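Local coordinates for protein beta-L-arabinobiosidase (Bacteroides thetaiotaomicron, PDB 5MQR) that hydrolyses glycosidic bonds in plant pectin breakdown, probably as a beta-L-arabinobiosidase, and may have sialidase activity, at residues P47-H52 with L428-I433. Residues are numbered along the deposited sequence; the frame is centred on the assembly and turned at random.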
ATOM      1  N   PRO A  47       8.345  -6.269  11.119  1.00 20.62           N
ATOM      2  CA  PRO A  47       9.164  -5.281  10.432  1.00 20.98           C
ATOM      3  C   PRO A  47       8.477  -4.714   9.228  1.00 20.85           C
ATOM      4  O   PRO A  47       7.602  -5.359   8.683  1.00 20.42           O
ATOM      5  CB  PRO A  47      10.390  -6.083   9.991  1.00 21.18           C
ATOM      6  CG  PRO A  47       9.850  -7.463   9.770  1.00 21.47           C
ATOM      7  CD  PRO A  47       8.797  -7.643  10.843  1.00 21.31           C
ATOM      8  N   VAL A  48       8.905  -3.522   8.817  1.00 21.07           N
ATOM      9  CA  VAL A  48       8.554  -3.003   7.506  1.00 21.43           C
ATOM     10  C   VAL A  48       9.252  -3.842   6.424  1.00 22.08           C
ATOM     11  O   VAL A  48      10.218  -4.554   6.705  1.00 22.37           O
ATOM     12  CB  VAL A  48       8.800  -1.490   7.377  1.00 21.70           C
ATOM     13  CG1 VAL A  48       7.979  -0.738   8.430  1.00 21.97           C
ATOM     14  CG2 VAL A  48      10.269  -1.125   7.488  1.00 21.74           C
ATOM     15  N   VAL A  49       8.725  -3.802   5.198  1.00 22.52           N
ATOM     16  CA  VAL A  49       9.263  -4.606   4.080  1.00 22.47           C
ATOM     17  C   VAL A  49      10.673  -4.131   3.717  1.00 22.79           C
ATOM     18  O   VAL A  49      10.934  -2.927   3.569  1.00 22.73           O
ATOM     19  CB  VAL A  49       8.381  -4.508   2.807  1.00 22.51           C
ATOM     20  CG1 VAL A  49       9.050  -5.173   1.604  1.00 22.73           C
ATOM     21  CG2 VAL A  49       7.000  -5.119   3.042  1.00 22.58           C
ATOM     22  N   GLY A  50      11.573  -5.096   3.564  1.00 22.21           N
ATOM     23  CA  GLY A  50      12.836  -4.855   2.894  1.00 22.63           C
ATOM     24  C   GLY A  50      13.931  -4.198   3.694  1.00 22.42           C
ATOM     25  O   GLY A  50      14.848  -3.670   3.102  1.00 23.66           O
ATOM     26  N   VAL A  51      13.858  -4.238   5.026  1.00 22.41           N
ATOM     27  CA  VAL A  51      14.870  -3.620   5.867  1.00 22.25           C
ATOM     28  C   VAL A  51      16.127  -4.476   5.806  1.00 22.13           C
ATOM     29  O   VAL A  51      16.073  -5.687   6.050  1.00 22.11           O
ATOM     30  CB  VAL A  51      14.451  -3.470   7.338  1.00 22.51           C
ATOM     31  CG1 VAL A  51      15.531  -2.733   8.129  1.00 23.01           C
ATOM     32  CG2 VAL A  51      13.167  -2.684   7.453  1.00 22.76           C
ATOM     33  N   HIS A  52      17.249  -3.849   5.483  1.00 21.83           N
ATOM     34  CA  HIS A  52      18.550  -4.534   5.557  1.00 21.89           C
ATOM     35  C   HIS A  52      19.362  -3.987   6.732  1.00 21.47           C
ATOM     36  O   HIS A  52      19.696  -2.793   6.768  1.00 21.10           O
ATOM     37  CB  HIS A  52      19.329  -4.380   4.258  1.00 22.24           C
ATOM     38  CG  HIS A  52      18.631  -4.953   3.075  1.00 22.40           C
ATOM     39  ND1 HIS A  52      19.045  -4.706   1.794  1.00 23.01           N
ATOM     40  CD2 HIS A  52      17.531  -5.731   2.974  1.00 22.58           C
ATOM     41  CE1 HIS A  52      18.247  -5.333   0.947  1.00 23.42           C
ATOM     42  NE2 HIS A  52      17.324  -5.971   1.643  1.00 23.24           N
ATOM     43  N   LEU A 428      17.549  -6.856  -3.447  1.00 29.61           N
ATOM     44  CA  LEU A 428      16.541  -7.660  -2.756  1.00 29.56           C
ATOM     45  C   LEU A 428      15.604  -6.787  -1.925  1.00 29.35           C
ATOM     46  O   LEU A 428      15.568  -6.853  -0.691  1.00 28.88           O
ATOM     47  CB  LEU A 428      17.181  -8.754  -1.914  1.00 29.59           C
ATOM     48  CG  LEU A 428      18.063  -9.740  -2.677  1.00 30.57           C
ATOM     49  CD1 LEU A 428      18.533 -10.863  -1.752  1.00 31.09           C
ATOM     50  CD2 LEU A 428      17.361 -10.329  -3.885  1.00 31.39           C
ATOM     51  N   THR A 429      14.800  -6.025  -2.663  1.00 29.60           N
ATOM     52  CA  THR A 429      13.823  -5.055  -2.147  1.00 29.67           C
ATOM     53  C   THR A 429      12.708  -5.702  -1.312  1.00 27.42           C
ATOM     54  O   THR A 429      12.143  -5.065  -0.437  1.00 27.31           O
ATOM     55  CB  THR A 429      13.175  -4.265  -3.338  1.00 30.83           C
ATOM     56  OG1 THR A 429      12.700  -5.184  -4.337  1.00 32.69           O
ATOM     57  CG2 THR A 429      14.182  -3.328  -4.003  1.00 31.38           C
ATOM     58  N   ASN A 430      12.388  -6.951  -1.606  1.00 26.42           N
ATOM     59  CA  ASN A 430      11.346  -7.691  -0.909  1.00 25.95           C
ATOM     60  C   ASN A 430      11.855  -8.604   0.221  1.00 24.64           C
ATOM     61  O   ASN A 430      11.049  -9.347   0.805  1.00 24.57           O
ATOM     62  CB  ASN A 430      10.588  -8.550  -1.917  1.00 26.81           C
ATOM     63  CG  ASN A 430       9.821  -7.730  -2.914  1.00 27.97           C
ATOM     64  OD1 ASN A 430       9.046  -6.834  -2.555  1.00 28.64           O
ATOM     65  ND2 ASN A 430      10.015  -8.034  -4.175  1.00 28.92           N
ATOM     66  N   TRP A 431      13.156  -8.564   0.522  1.00 23.25           N
ATOM     67  CA  TRP A 431      13.732  -9.406   1.574  1.00 22.89           C
ATOM     68  C   TRP A 431      14.252  -8.563   2.710  1.00 22.78           C
ATOM     69  O   TRP A 431      14.848  -7.530   2.484  1.00 23.06           O
ATOM     70  CB  TRP A 431      14.831 -10.282   1.019  1.00 22.87           C
ATOM     71  CG  TRP A 431      14.296 -11.451   0.297  1.00 22.84           C
ATOM     72  CD1 TRP A 431      13.858 -11.483  -0.990  1.00 23.22           C
ATOM     73  CD2 TRP A 431      14.104 -12.763   0.820  1.00 23.11           C
ATOM     74  NE1 TRP A 431      13.422 -12.744  -1.316  1.00 23.41           N
ATOM     75  CE2 TRP A 431      13.565 -13.555  -0.222  1.00 23.24           C
ATOM     76  CE3 TRP A 431      14.369 -13.362   2.067  1.00 22.90           C
ATOM     77  CZ2 TRP A 431      13.265 -14.908  -0.059  1.00 23.44           C
ATOM     78  CZ3 TRP A 431      14.085 -14.706   2.234  1.00 23.19           C
ATOM     79  CH2 TRP A 431      13.527 -15.472   1.172  1.00 23.71           C
ATOM     80  N   ASN A 432      13.955  -8.990   3.929  1.00 22.68           N
ATOM     81  CA  ASN A 432      14.548  -8.425   5.134  1.00 23.06           C
ATOM     82  C   ASN A 432      15.813  -9.208   5.434  1.00 23.66           C
ATOM     83  O   ASN A 432      15.804 -10.428   5.379  1.00 24.54           O
ATOM     84  CB  ASN A 432      13.553  -8.481   6.273  1.00 22.78           C
ATOM     85  CG  ASN A 432      12.380  -7.545   6.028  1.00 22.40           C
ATOM     86  OD1 ASN A 432      11.734  -7.599   4.974  1.00 22.11           O
ATOM     87  ND2 ASN A 432      12.156  -6.633   6.945  1.00 22.57           N
ATOM     88  N   ILE A 433      16.909  -8.497   5.664  1.00 23.31           N
ATOM     89  CA  ILE A 433      18.224  -9.091   5.732  1.00 23.12           C
ATOM     90  C   ILE A 433      18.932  -8.572   6.994  1.00 22.70           C
ATOM     91  O   ILE A 433      18.942  -7.373   7.276  1.00 22.42           O
ATOM     92  CB  ILE A 433      19.021  -8.770   4.445  1.00 23.79           C
ATOM     93  CG1 ILE A 433      18.422  -9.504   3.251  1.00 23.96           C
ATOM     94  CG2 ILE A 433      20.477  -9.183   4.576  1.00 24.08           C
ATOM     95  CD1 ILE A 433      19.053  -9.105   1.945  1.00 24.76           C
TER
HETATM   96  O   HOH W   1      15.625  -3.590   0.386  1.00 44.58           O
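Leu428 O is gripped from opposite faces of its carbonyl plane by His52 NE2, at 3.1 Å, and by Trp431 N, whose bond closes the type I turn Leu428-Trp431. This turn faces the type II turn Val48-Val51 where strands 52-57, from the N-terminal propeller region, and 431-435, from the sialidase-like CBM region, begin to run side by side in one mixed sheet, with His52 bridged in parallel to Ile433. The same His52 NE2 makes a weak bond to Trp431 O, 3.0 Å away; both carbonyl oxygens lie at the edge of the imidazole, near its plane. Beyond the contact, His52 ND1 bonds to Tyr114 OH, which ties both ring nitrogens and fixes the rotation of the ring. Ile433 CD1 sits over one ring face, 3.9 Å from the His52 centroid, offset toward the rim in a CH-pi contact.

The carboxamide of Asn432 ties the other turn down. With CG beside its own backbone N (chi1 -68°), it reaches across to Val48 O through ND2 at 2.9 Å, an almost straight bond that lies in the amide plane. Its OD1 takes Gly50 N, which approaches from above the carbonyl plane. Pro47 CB packs against ND2. With no side chain in the way, Gly50 CA makes CA-H...O contacts to Thr429 O and Trp431 O. Ile433 N donates to Val51 O at 3.0 Å, part of the parallel pairing, which Ile433 continues with Asn53; backbone hydrogen bonding of Asn432 with Glu462 joins the antiparallel strand 460-468. A water donates to Gly50 O at 2.8 Å and, weakly, to Leu428 O, joining the two turns.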